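Local coordinates for retinol dehydratase (Spodoptera frugiperda, PDB 1FMJ), which probably converts retinol to anhydroretinol by dehydration, using a sulfotransferase-type fold that binds retinol together with adenosine 3',5'-diphosphate, at residues A[104-114]-A[139-150]. Numbering follows the deposited sequence.
Sequences IYLDGFMIYDP and LEYSSRPGSSLL. Unlike the reference sequence in segment 139-150: Ser142 (reference Phe). With RTL (retinol), chain H.
One wall of the retinol pocket is built where Tyr112 and Leu139 meet, in the sulfotransferase domain of this dehydratase. Their side chains cross at about a right angle, with Leu139 CD2 3.6 Å from Tyr112 CE1, and the same methyl lies 3.4 Å from retinol C4, so one branch serves both ring and ligand. The CB of Tyr112 points toward 139-150, and the trans chi1 (-180°) carries the ring on alongside Leu139, whose CA sits over one ring face, offset toward the rim. Ser143 OG approaches the ring edge in plane, 2.9 Å from Tyr112 CE2; it is held by a 2.7 Å hydrogen bond to Leu139 O, four residues earlier. Ser142, which replaces a reference Phe, also faces the ligand, its OG being hydrogen-bonded to Leu138 O.

Phe109 is wedged at the junction of helices 132-142 and 146-152. Pro145 CA makes a CH-pi contact over one face, 4.1 Å from the ring centroid and 14° off the normal, while Met110 CB covers the opposite face. Next to it Gly146 CA approaches Leu106 O to 3.2 Å in a CA-H...O contact with 154° at the hydrogen. Two waters span the segments: one links Tyr105 N to Tyr141 OH, the other lies within hydrogen-bonding distance of both Ser142 O and Tyr112 O. Beyond, Ile104 CD1 packs 3.5 Å from Leu150 CD2, and Leu106 CD1 meets the other methyl of Leu150.

Strand 104-105 is one of the two edge strands of the parallel sheet, beside 160-163, to which Ile104 and Leu106 are joined by backbone hydrogen bonds; Leu106 and Leu150 both touch Val161, and helix 53-57 packs against Phe109 through Ile56.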
loop_
_atom_site.group_PDB
_atom_site.type_symbol
_atom_site.label_atom_id
_atom_site.label_comp_id
_atom_site.label_asym_id
_atom_site.label_seq_id
_atom_site.Cartn_x
_atom_site.Cartn_y
_atom_site.Cartn_z
ATOM N N ILE A 104 -9.213 0.369 -8.228
ATOM C CA ILE A 104 -8.162 0.501 -9.218
ATOM C C ILE A 104 -6.943 0.813 -8.374
ATOM O O ILE A 104 -6.973 1.702 -7.522
ATOM C CB ILE A 104 -8.393 1.668 -10.188
ATOM C CG1 ILE A 104 -9.549 1.336 -11.132
ATOM C CG2 ILE A 104 -7.097 1.948 -10.981
ATOM C CD1 ILE A 104 -9.883 2.444 -12.095
ATOM N N TYR A 105 -5.886 0.049 -8.590
ATOM C CA TYR A 105 -4.650 0.230 -7.864
ATOM C C TYR A 105 -3.871 1.229 -8.705
ATOM O O TYR A 105 -3.239 0.861 -9.683
ATOM C CB TYR A 105 -3.927 -1.115 -7.774
ATOM C CG TYR A 105 -2.710 -1.137 -6.885
ATOM C CD1 TYR A 105 -2.028 -2.327 -6.661
ATOM C CD2 TYR A 105 -2.224 0.025 -6.290
ATOM C CE1 TYR A 105 -0.887 -2.371 -5.871
ATOM C CE2 TYR A 105 -1.084 -0.002 -5.499
ATOM C CZ TYR A 105 -0.419 -1.209 -5.295
ATOM O OH TYR A 105 0.718 -1.258 -4.524
ATOM N N LEU A 106 -3.947 2.500 -8.318
ATOM C CA LEU A 106 -3.291 3.584 -9.040
ATOM C C LEU A 106 -1.808 3.372 -9.349
ATOM O O LEU A 106 -1.380 3.522 -10.502
ATOM C CB LEU A 106 -3.484 4.895 -8.267
ATOM C CG LEU A 106 -3.031 6.183 -8.970
ATOM C CD1 LEU A 106 -3.663 6.264 -10.352
ATOM C CD2 LEU A 106 -3.423 7.390 -8.126
ATOM N N ASP A 107 -1.022 3.021 -8.333
ATOM C CA ASP A 107 0.404 2.815 -8.537
ATOM C C ASP A 107 0.854 1.357 -8.684
ATOM O O ASP A 107 2.045 1.069 -8.653
ATOM C CB ASP A 107 1.203 3.521 -7.423
ATOM C CG ASP A 107 0.689 3.213 -6.020
ATOM O OD1 ASP A 107 -0.529 3.329 -5.773
ATOM O OD2 ASP A 107 1.520 2.879 -5.149
ATOM N N GLY A 108 -0.093 0.440 -8.856
ATOM C CA GLY A 108 0.272 -0.960 -9.006
ATOM C C GLY A 108 1.155 -1.270 -10.212
ATOM O O GLY A 108 2.085 -2.078 -10.140
ATOM N N PHE A 109 0.876 -0.619 -11.332
ATOM C CA PHE A 109 1.634 -0.866 -12.550
ATOM C C PHE A 109 3.138 -0.687 -12.429
ATOM O O PHE A 109 3.895 -1.460 -13.002
ATOM C CB PHE A 109 1.144 0.061 -13.651
ATOM C CG PHE A 109 1.611 1.472 -13.485
ATOM C CD1 PHE A 109 2.725 1.934 -14.179
ATOM C CD2 PHE A 109 0.969 2.326 -12.601
ATOM C CE1 PHE A 109 3.190 3.227 -13.989
ATOM C CE2 PHE A 109 1.431 3.623 -12.405
ATOM C CZ PHE A 109 2.546 4.072 -13.103
ATOM N N MET A 110 3.572 0.324 -11.680
ATOM C CA MET A 110 5.005 0.635 -11.579
ATOM C C MET A 110 5.979 -0.490 -11.238
ATOM O O MET A 110 7.162 -0.411 -11.582
ATOM C CB MET A 110 5.234 1.806 -10.611
ATOM C CG MET A 110 5.373 1.426 -9.139
ATOM S SD MET A 110 6.039 2.803 -8.163
ATOM C CE MET A 110 5.573 2.314 -6.477
ATOM N N ILE A 111 5.508 -1.543 -10.582
ATOM C CA ILE A 111 6.420 -2.620 -10.215
ATOM C C ILE A 111 6.811 -3.459 -11.422
ATOM O O ILE A 111 7.732 -4.271 -11.355
ATOM C CB ILE A 111 5.798 -3.535 -9.130
ATOM C CG1 ILE A 111 6.869 -4.446 -8.535
ATOM C CG2 ILE A 111 4.665 -4.351 -9.717
ATOM C CD1 ILE A 111 6.425 -5.155 -7.266
ATOM N N TYR A 112 6.127 -3.240 -12.537
ATOM C CA TYR A 112 6.402 -4.007 -13.753
ATOM C C TYR A 112 7.036 -3.197 -14.872
ATOM O O TYR A 112 6.556 -2.128 -15.215
ATOM C CB TYR A 112 5.107 -4.635 -14.269
ATOM C CG TYR A 112 5.285 -5.466 -15.527
ATOM C CD1 TYR A 112 6.107 -6.595 -15.525
ATOM C CD2 TYR A 112 4.607 -5.141 -16.707
ATOM C CE1 TYR A 112 6.249 -7.386 -16.662
ATOM C CE2 TYR A 112 4.746 -5.925 -17.856
ATOM C CZ TYR A 112 5.570 -7.046 -17.824
ATOM O OH TYR A 112 5.734 -7.825 -18.941
ATOM N N ASP A 113 8.101 -3.737 -15.454
ATOM C CA ASP A 113 8.819 -3.093 -16.554
ATOM C C ASP A 113 8.719 -3.996 -17.794
ATOM O O ASP A 113 9.463 -4.964 -17.916
ATOM C CB ASP A 113 10.282 -2.911 -16.147
ATOM C CG ASP A 113 11.081 -2.100 -17.146
ATOM O OD1 ASP A 113 12.213 -1.712 -16.795
ATOM O OD2 ASP A 113 10.595 -1.856 -18.271
ATOM N N PRO A 114 7.805 -3.681 -18.732
ATOM C CA PRO A 114 7.617 -4.477 -19.956
ATOM C C PRO A 114 8.911 -4.833 -20.685
ATOM O O PRO A 114 9.052 -5.934 -21.235
ATOM C CB PRO A 114 6.702 -3.596 -20.804
ATOM C CG PRO A 114 5.887 -2.877 -19.779
ATOM C CD PRO A 114 6.931 -2.494 -18.747
ATOM N N LEU A 139 0.599 -9.705 -16.509
ATOM C CA LEU A 139 1.623 -8.805 -17.008
ATOM C C LEU A 139 1.033 -7.712 -17.893
ATOM O O LEU A 139 1.486 -6.575 -17.856
ATOM C CB LEU A 139 2.683 -9.580 -17.796
ATOM C CG LEU A 139 3.462 -10.644 -17.023
ATOM C CD1 LEU A 139 4.607 -11.162 -17.876
ATOM C CD2 LEU A 139 4.002 -10.058 -15.743
ATOM N N GLU A 140 0.015 -8.051 -18.678
ATOM C CA GLU A 140 -0.585 -7.069 -19.577
ATOM C C GLU A 140 -1.332 -5.961 -18.838
ATOM O O GLU A 140 -1.204 -4.783 -19.169
ATOM C CB GLU A 140 -1.535 -7.756 -20.561
ATOM C CG GLU A 140 -1.889 -6.888 -21.755
ATOM C CD GLU A 140 -2.945 -7.507 -22.641
ATOM O OE1 GLU A 140 -2.841 -8.718 -22.947
ATOM O OE2 GLU A 140 -3.878 -6.776 -23.039
ATOM N N TYR A 141 -2.128 -6.342 -17.847
ATOM C CA TYR A 141 -2.878 -5.368 -17.066
ATOM C C TYR A 141 -1.897 -4.459 -16.354
ATOM O O TYR A 141 -2.095 -3.252 -16.274
ATOM C CB TYR A 141 -3.738 -6.076 -16.024
ATOM C CG TYR A 141 -4.547 -5.139 -15.148
ATOM C CD1 TYR A 141 -5.770 -4.627 -15.587
ATOM C CD2 TYR A 141 -4.092 -4.769 -13.880
ATOM C CE1 TYR A 141 -6.524 -3.771 -14.785
ATOM C CE2 TYR A 141 -4.838 -3.911 -13.069
ATOM C CZ TYR A 141 -6.053 -3.418 -13.530
ATOM O OH TYR A 141 -6.805 -2.578 -12.741
ATOM N N SER A 142 -0.824 -5.054 -15.842
ATOM C CA SER A 142 0.183 -4.298 -15.114
ATOM C C SER A 142 0.997 -3.359 -16.002
ATOM O O SER A 142 1.695 -2.471 -15.505
ATOM C CB SER A 142 1.117 -5.258 -14.376
ATOM O OG SER A 142 0.382 -6.060 -13.469
ATOM N N SER A 143 0.904 -3.552 -17.312
ATOM C CA SER A 143 1.626 -2.711 -18.263
ATOM C C SER A 143 0.842 -1.432 -18.531
ATOM O O SER A 143 1.338 -0.503 -19.169
ATOM C CB SER A 143 1.833 -3.464 -19.584
ATOM O OG SER A 143 2.582 -4.655 -19.381
ATOM N N ARG A 144 -0.388 -1.387 -18.037
ATOM C CA ARG A 144 -1.247 -0.228 -18.234
ATOM C C ARG A 144 -1.054 0.826 -17.143
ATOM O O ARG A 144 -1.245 0.549 -15.959
ATOM C CB ARG A 144 -2.699 -0.680 -18.242
ATOM C CG ARG A 144 -2.968 -1.807 -19.216
ATOM C CD ARG A 144 -4.331 -2.404 -18.961
ATOM N NE ARG A 144 -5.390 -1.419 -19.134
ATOM C CZ ARG A 144 -6.648 -1.612 -18.756
ATOM N NH1 ARG A 144 -6.996 -2.756 -18.182
ATOM N NH2 ARG A 144 -7.559 -0.663 -18.957
ATOM N N PRO A 145 -0.671 2.051 -17.526
ATOM C CA PRO A 145 -0.477 3.103 -16.521
ATOM C C PRO A 145 -1.718 3.249 -15.635
ATOM O O PRO A 145 -2.848 3.060 -16.093
ATOM C CB PRO A 145 -0.219 4.341 -17.369
ATOM C CG PRO A 145 0.506 3.761 -18.570
ATOM C CD PRO A 145 -0.317 2.531 -18.873
ATOM N N GLY A 146 -1.504 3.576 -14.365
ATOM C CA GLY A 146 -2.618 3.729 -13.449
ATOM C C GLY A 146 -3.629 4.774 -13.886
ATOM O O GLY A 146 -4.841 4.572 -13.749
ATOM N N SER A 147 -3.135 5.889 -14.420
ATOM C CA SER A 147 -4.012 6.964 -14.855
ATOM C C SER A 147 -4.983 6.528 -15.948
ATOM O O SER A 147 -6.139 6.947 -15.954
ATOM C CB SER A 147 -3.189 8.162 -15.337
ATOM O OG SER A 147 -2.397 7.819 -16.455
ATOM N N SER A 148 -4.527 5.692 -16.873
ATOM C CA SER A 148 -5.418 5.244 -17.936
ATOM C C SER A 148 -6.513 4.345 -17.378
ATOM O O SER A 148 -7.628 4.326 -17.894
ATOM C CB SER A 148 -4.638 4.521 -19.042
ATOM O OG SER A 148 -3.963 3.375 -18.559
ATOM N N LEU A 149 -6.204 3.608 -16.312
ATOM C CA LEU A 149 -7.198 2.724 -15.706
ATOM C C LEU A 149 -8.338 3.566 -15.133
ATOM O O LEU A 149 -9.504 3.296 -15.390
ATOM C CB LEU A 149 -6.572 1.877 -14.592
ATOM C CG LEU A 149 -5.466 0.868 -14.931
ATOM C CD1 LEU A 149 -4.871 0.341 -13.633
ATOM C CD2 LEU A 149 -6.014 -0.275 -15.764
ATOM N N LEU A 150 -7.997 4.593 -14.361
ATOM C CA LEU A 150 -9.007 5.471 -13.773
ATOM C C LEU A 150 -9.822 6.167 -14.858
ATOM O O LEU A 150 -11.051 6.147 -14.832
ATOM C CB LEU A 150 -8.352 6.552 -12.902
ATOM C CG LEU A 150 -7.591 6.180 -11.631
ATOM C CD1 LEU A 150 -7.175 7.465 -10.919
ATOM C CD2 LEU A 150 -8.469 5.342 -10.716
HETATM C C1 RTL H . 5.412 -9.817 -9.815
HETATM C C2 RTL H . 6.628 -9.759 -10.794
HETATM C C3 RTL H . 6.276 -9.151 -12.147
HETATM C C4 RTL H . 4.982 -8.635 -12.772
HETATM C C5 RTL H . 3.914 -8.784 -11.685
HETATM C C6 RTL H . 4.041 -9.285 -10.380
HETATM C C7 RTL H . 2.901 -9.353 -9.427
HETATM C C8 RTL H . 2.470 -8.303 -8.669
HETATM C C9 RTL H . 1.347 -8.361 -7.723
HETATM C C10 RTL H . 1.035 -7.206 -7.030
HETATM C C11 RTL H . -0.021 -6.951 -6.025
HETATM C C12 RTL H . 0.479 -6.302 -4.920
HETATM C C13 RTL H . -0.075 -5.805 -3.644
HETATM C C14 RTL H . 0.462 -5.164 -2.563
HETATM C C15 RTL H . 0.416 -3.694 -2.512
HETATM O O1 RTL H . -0.732 -3.234 -1.935
HETATM C C16 RTL H . 5.976 -8.985 -8.646
HETATM C C17 RTL H . 5.395 -11.294 -9.392
HETATM C C18 RTL H . 2.561 -8.310 -12.237
HETATM C C19 RTL H . 0.570 -9.678 -7.536
HETATM C C20 RTL H . -1.575 -6.145 -3.657
HETATM O O HOH W 1 -5.793 -1.738 -10.516
HETATM O O HOH W 2 3.957 -1.269 -16.279
#